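PDB 5WIX: p-47 protein, which is of unknown function but has a tulip-domain fold resembling bactericidal/permeability-increasing protein, and so may bind lipids. Local coordinates for residues A[305-308]-A[312-315]; A[351-356]-A[386-391]. All blocks are in the same frame, centred on the assembly; numbering follows the deposited sequence.

Interaction 1: A[305-308]-A[312-315]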
# COMPACT_ATOMS: atom_id res chain seq x y z
N GLU A 305 -16.55 -13.43 1.91
CA GLU A 305 -15.14 -13.67 1.55
C GLU A 305 -14.83 -13.13 0.15
O GLU A 305 -15.72 -13.05 -0.70
CB GLU A 305 -14.78 -15.17 1.64
CG GLU A 305 -15.15 -16.03 0.42
CD GLU A 305 -14.85 -17.52 0.62
OE1 GLU A 305 -15.23 -18.07 1.67
OE2 GLU A 305 -14.24 -18.14 -0.29
N LEU A 306 -13.58 -12.76 -0.10
CA LEU A 306 -13.23 -12.22 -1.42
C LEU A 306 -13.09 -13.35 -2.42
O LEU A 306 -12.52 -14.40 -2.13
CB LEU A 306 -11.96 -11.40 -1.36
CG LEU A 306 -11.75 -10.53 -2.58
CD1 LEU A 306 -12.88 -9.55 -2.72
CD2 LEU A 306 -10.42 -9.79 -2.50
N PHE A 307 -13.61 -13.12 -3.63
CA PHE A 307 -13.86 -14.20 -4.58
C PHE A 307 -13.53 -13.76 -6.03
O PHE A 307 -13.90 -12.65 -6.45
CB PHE A 307 -15.32 -14.65 -4.40
CG PHE A 307 -15.92 -15.40 -5.57
CD1 PHE A 307 -15.65 -16.74 -5.76
CD2 PHE A 307 -16.83 -14.77 -6.40
CE1 PHE A 307 -16.24 -17.43 -6.82
CE2 PHE A 307 -17.42 -15.45 -7.46
CZ PHE A 307 -17.13 -16.78 -7.67
N GLU A 308 -12.82 -14.60 -6.77
CA GLU A 308 -12.40 -14.30 -8.14
C GLU A 308 -11.73 -12.92 -8.28
O GLU A 308 -11.96 -12.22 -9.26
CB GLU A 308 -13.59 -14.38 -9.12
CG GLU A 308 -13.86 -15.80 -9.68
CD GLU A 308 -15.16 -15.90 -10.48
OE1 GLU A 308 -15.73 -14.84 -10.87
OE2 GLU A 308 -15.62 -17.05 -10.73
N LEU A 312 -17.12 -9.97 -4.35
CA LEU A 312 -17.45 -10.46 -3.00
C LEU A 312 -18.58 -11.49 -3.03
O LEU A 312 -19.63 -11.25 -3.64
CB LEU A 312 -17.84 -9.29 -2.08
CG LEU A 312 -16.76 -8.23 -1.91
CD1 LEU A 312 -17.43 -6.94 -1.62
CD2 LEU A 312 -15.82 -8.58 -0.76
N LYS A 313 -18.34 -12.63 -2.41
CA LYS A 313 -19.33 -13.70 -2.29
C LYS A 313 -19.94 -13.63 -0.91
O LYS A 313 -19.25 -13.85 0.10
CB LYS A 313 -18.68 -15.09 -2.52
CG LYS A 313 -19.63 -16.29 -2.38
CD LYS A 313 -19.35 -17.36 -3.47
CE LYS A 313 -18.49 -18.52 -2.99
NZ LYS A 313 -18.11 -19.46 -4.09
N THR A 314 -21.22 -13.30 -0.84
CA THR A 314 -21.88 -13.20 0.45
C THR A 314 -22.78 -14.40 0.70
O THR A 314 -23.50 -14.86 -0.20
CB THR A 314 -22.66 -11.93 0.56
OG1 THR A 314 -21.85 -10.85 0.04
CG2 THR A 314 -23.02 -11.68 2.00
N ARG A 315 -22.73 -14.93 1.92
CA ARG A 315 -23.41 -16.17 2.28
C ARG A 315 -23.98 -16.05 3.68
O ARG A 315 -23.28 -16.31 4.66
CB ARG A 315 -22.45 -17.34 2.19
CG ARG A 315 -23.04 -18.60 1.59
CD ARG A 315 -22.04 -19.76 1.65
NE ARG A 315 -20.78 -19.44 0.98
CZ ARG A 315 -19.59 -19.90 1.36
NH1 ARG A 315 -19.49 -20.70 2.42
NH2 ARG A 315 -18.49 -19.56 0.69
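Phe307 and Lys313 meet because both first torsions swing CG away from the backbone N. Chi1 is 160° in Phe307 and 178° in Lys313. The lysine chain then bends at chi2 and chi3 and runs over one face of the Phe307 ring, with its CD above the ring. Lys313 NZ ends above the plane and out past the ring's edge, 3.9 Å from Phe307 CE1. Nearer the backbone, Lys313 CB rests against Phe307 CB at 3.9 Å. Leu306 and Leu312 point to the opposite face of the sheet from Glu305 and Lys313, and Leu306 CD1 touches Leu312 CD2 at 3.7 Å.

Two backbone bonds join the strands. Glu305 and Lys313 form an antiparallel hydrogen-bonded pair. Lys313 N donates to Glu305 O at 3.2 Å. Glu305 N donates to Lys313 O at 3.3 Å. Leu306 and Leu312 form the adjacent non-hydrogen-bonded pair. The N-to-C directions of the short strand pieces 305-307 and 312-315 are 135° apart, so they are antiparallel but splayed near the turn.

Glu305 lies on the same face as Lys313, with its chain extended beyond CG. Glu305 OE1 makes a long salt bridge to Arg315 NH2 at 3.7 Å. The carboxylate and guanidinium planes are well out of parallel, so this is no flat, two-pronged pairing.

The contact is the turn end of a beta hairpin formed by strands 293-307 and 311-322. On the leucine face, helix 240-252 packs against the sheet. Met244 touches both Leu306 and Leu312, and Leu248 also reaches Leu312. Strand 328-343 pairs with the far side of strand 311-322, where Glu335 and Ile337 touch Lys313 and Thr338 bonds to the backbone of Leu312.

Interaction 2: A[351-356]-A[386-391]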
# COMPACT_ATOMS: atom_id res chain seq x y z
N PHE A 351 -19.65 -1.08 -5.00
CA PHE A 351 -19.96 -2.49 -5.22
C PHE A 351 -21.39 -2.64 -5.67
O PHE A 351 -22.33 -2.11 -5.04
CB PHE A 351 -19.72 -3.32 -3.97
CG PHE A 351 -18.32 -3.22 -3.45
CD1 PHE A 351 -17.43 -4.28 -3.63
CD2 PHE A 351 -17.89 -2.09 -2.77
CE1 PHE A 351 -16.15 -4.21 -3.14
CE2 PHE A 351 -16.60 -2.01 -2.27
CZ PHE A 351 -15.73 -3.07 -2.46
N GLU A 352 -21.55 -3.34 -6.78
CA GLU A 352 -22.87 -3.59 -7.30
C GLU A 352 -23.17 -5.08 -7.27
O GLU A 352 -22.30 -5.91 -6.99
CB GLU A 352 -23.00 -3.02 -8.70
CG GLU A 352 -22.24 -3.75 -9.74
CD GLU A 352 -22.26 -3.01 -11.05
OE1 GLU A 352 -22.92 -1.94 -11.09
OE2 GLU A 352 -21.63 -3.50 -12.03
N ILE A 353 -24.43 -5.40 -7.52
CA ILE A 353 -24.90 -6.77 -7.53
C ILE A 353 -24.48 -7.47 -8.82
O ILE A 353 -24.78 -6.97 -9.90
CB ILE A 353 -26.43 -6.81 -7.40
CG1 ILE A 353 -26.85 -6.11 -6.10
CG2 ILE A 353 -26.94 -8.26 -7.47
CD1 ILE A 353 -26.55 -6.93 -4.83
N TYR A 354 -23.80 -8.61 -8.71
CA TYR A 354 -23.39 -9.38 -9.89
C TYR A 354 -24.37 -10.50 -10.16
O TYR A 354 -24.83 -10.70 -11.29
CB TYR A 354 -21.98 -9.94 -9.69
CG TYR A 354 -21.43 -10.74 -10.86
CD1 TYR A 354 -20.89 -10.09 -11.97
CD2 TYR A 354 -21.40 -12.13 -10.84
CE1 TYR A 354 -20.36 -10.81 -13.03
CE2 TYR A 354 -20.86 -12.86 -11.90
CZ TYR A 354 -20.35 -12.19 -13.00
OH TYR A 354 -19.82 -12.90 -14.06
N SER A 355 -24.71 -11.24 -9.11
CA SER A 355 -25.65 -12.34 -9.23
C SER A 355 -26.30 -12.69 -7.91
O SER A 355 -25.74 -12.43 -6.84
CB SER A 355 -24.93 -13.57 -9.77
OG SER A 355 -24.10 -14.11 -8.76
N THR A 356 -27.47 -13.29 -7.98
CA THR A 356 -28.07 -13.84 -6.78
C THR A 356 -28.33 -15.30 -7.04
O THR A 356 -29.44 -15.69 -7.39
CB THR A 356 -29.34 -13.09 -6.39
OG1 THR A 356 -30.03 -12.67 -7.57
CG2 THR A 356 -28.96 -11.87 -5.61
N SER A 386 -34.29 -7.09 1.10
CA SER A 386 -33.68 -6.12 1.99
C SER A 386 -32.20 -6.41 2.19
O SER A 386 -31.40 -5.49 2.17
CB SER A 386 -34.38 -6.11 3.35
OG SER A 386 -34.36 -4.79 3.89
N PHE A 387 -31.86 -7.69 2.37
CA PHE A 387 -30.49 -8.12 2.60
C PHE A 387 -29.56 -7.78 1.43
O PHE A 387 -28.63 -6.96 1.55
CB PHE A 387 -30.44 -9.63 2.82
CG PHE A 387 -31.13 -10.10 4.06
CD1 PHE A 387 -31.47 -9.21 5.06
CD2 PHE A 387 -31.43 -11.45 4.22
CE1 PHE A 387 -32.11 -9.65 6.20
CE2 PHE A 387 -32.07 -11.90 5.36
CZ PHE A 387 -32.41 -11.01 6.35
N ARG A 388 -29.82 -8.45 0.32
CA ARG A 388 -29.18 -8.14 -0.94
C ARG A 388 -29.00 -6.64 -1.16
O ARG A 388 -27.90 -6.17 -1.39
CB ARG A 388 -29.98 -8.74 -2.10
CG ARG A 388 -29.52 -8.24 -3.44
CD ARG A 388 -30.25 -8.90 -4.56
NE ARG A 388 -31.63 -8.46 -4.61
CZ ARG A 388 -32.59 -9.10 -5.27
NH1 ARG A 388 -32.30 -10.21 -5.95
NH2 ARG A 388 -33.83 -8.61 -5.25
N ASP A 389 -30.09 -5.89 -1.05
CA ASP A 389 -30.05 -4.45 -1.28
C ASP A 389 -28.94 -3.76 -0.46
O ASP A 389 -28.37 -2.75 -0.90
CB ASP A 389 -31.43 -3.83 -0.97
CG ASP A 389 -32.44 -4.01 -2.11
OD1 ASP A 389 -32.35 -5.02 -2.87
OD2 ASP A 389 -33.33 -3.14 -2.25
N SER A 390 -28.62 -4.33 0.71
CA SER A 390 -27.70 -3.68 1.64
C SER A 390 -26.27 -3.97 1.27
O SER A 390 -25.35 -3.34 1.79
CB SER A 390 -27.93 -4.15 3.08
OG SER A 390 -27.41 -5.47 3.24
N LEU A 391 -26.09 -4.96 0.41
CA LEU A 391 -24.79 -5.32 -0.13
C LEU A 391 -24.35 -4.45 -1.31
O LEU A 391 -23.34 -4.76 -1.94
CB LEU A 391 -24.79 -6.78 -0.58
CG LEU A 391 -25.13 -7.74 0.55
CD1 LEU A 391 -24.96 -9.18 0.06
CD2 LEU A 391 -24.25 -7.46 1.75
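Arg388 meets Ile353 and Thr356 with the aliphatic part of its chain. Ile353 CD1 meets Arg388 CG at 3.5 Å. Thr356 CG2 touches Arg388 CD at 3.4 Å. Both side chains cross the arginine at about a right angle. Thr356 OG1 lies at the edge of the Arg388 guanidinium, near its plane, 3.7 Å from Arg388 NH1. No hydrogen bond links the two segments.

The arginine reaches the strand because CG stands anti to the backbone N (chi1 169°) and the chain bends only at chi3. Arg388 NE also has a long salt bridge to Asp389 OD1 at 3.9 Å.

This is a helix lying on a curved antiparallel sheet, in keeping with the tulip-domain fold. The C-terminal part of helix 370-390 packs against strand 348-363. A classic beta bulge interrupts that strand, with Tyr354 and Ser355 both facing Ile337 of strand 328-343.

Next to Arg388, Phe387 O accepts from both Ser390 N and Ser390 OG, the OG at 2.6 Å on a lone pair. This ties the backbone just before Arg388 to the residue two after it. Further out, the Phe387 ring stacks edge-to-face with Trp285, and Asn255 bonds to Ser390 O. Leu391 passes beside Phe351 by its backbone, and its side chain packs on Leu252 of helix 240-252.

How the interactions relate
Interactions 1 and 2 sit 12 Å apart, centre to centre, and follow one another along the chain. Both reach the same antiparallel sheet, in which strand 328-343 lies between strands 311-322 and 348-363. They touch directly at two points. Leu312 CD1 of interaction 1 packs on Phe351 CD1 of interaction 2 at 3.3 Å. Thr314 OG1 packs on Leu391 CD1 at 3.5 Å. Helix 240-252 also bridges them, since Leu248 touches both Leu312 and Phe351. Interaction 1 pairs strands within the sheet, while interaction 2 brings a helix onto it. The function of the protein is unknown, so neither contact can be tied to a site.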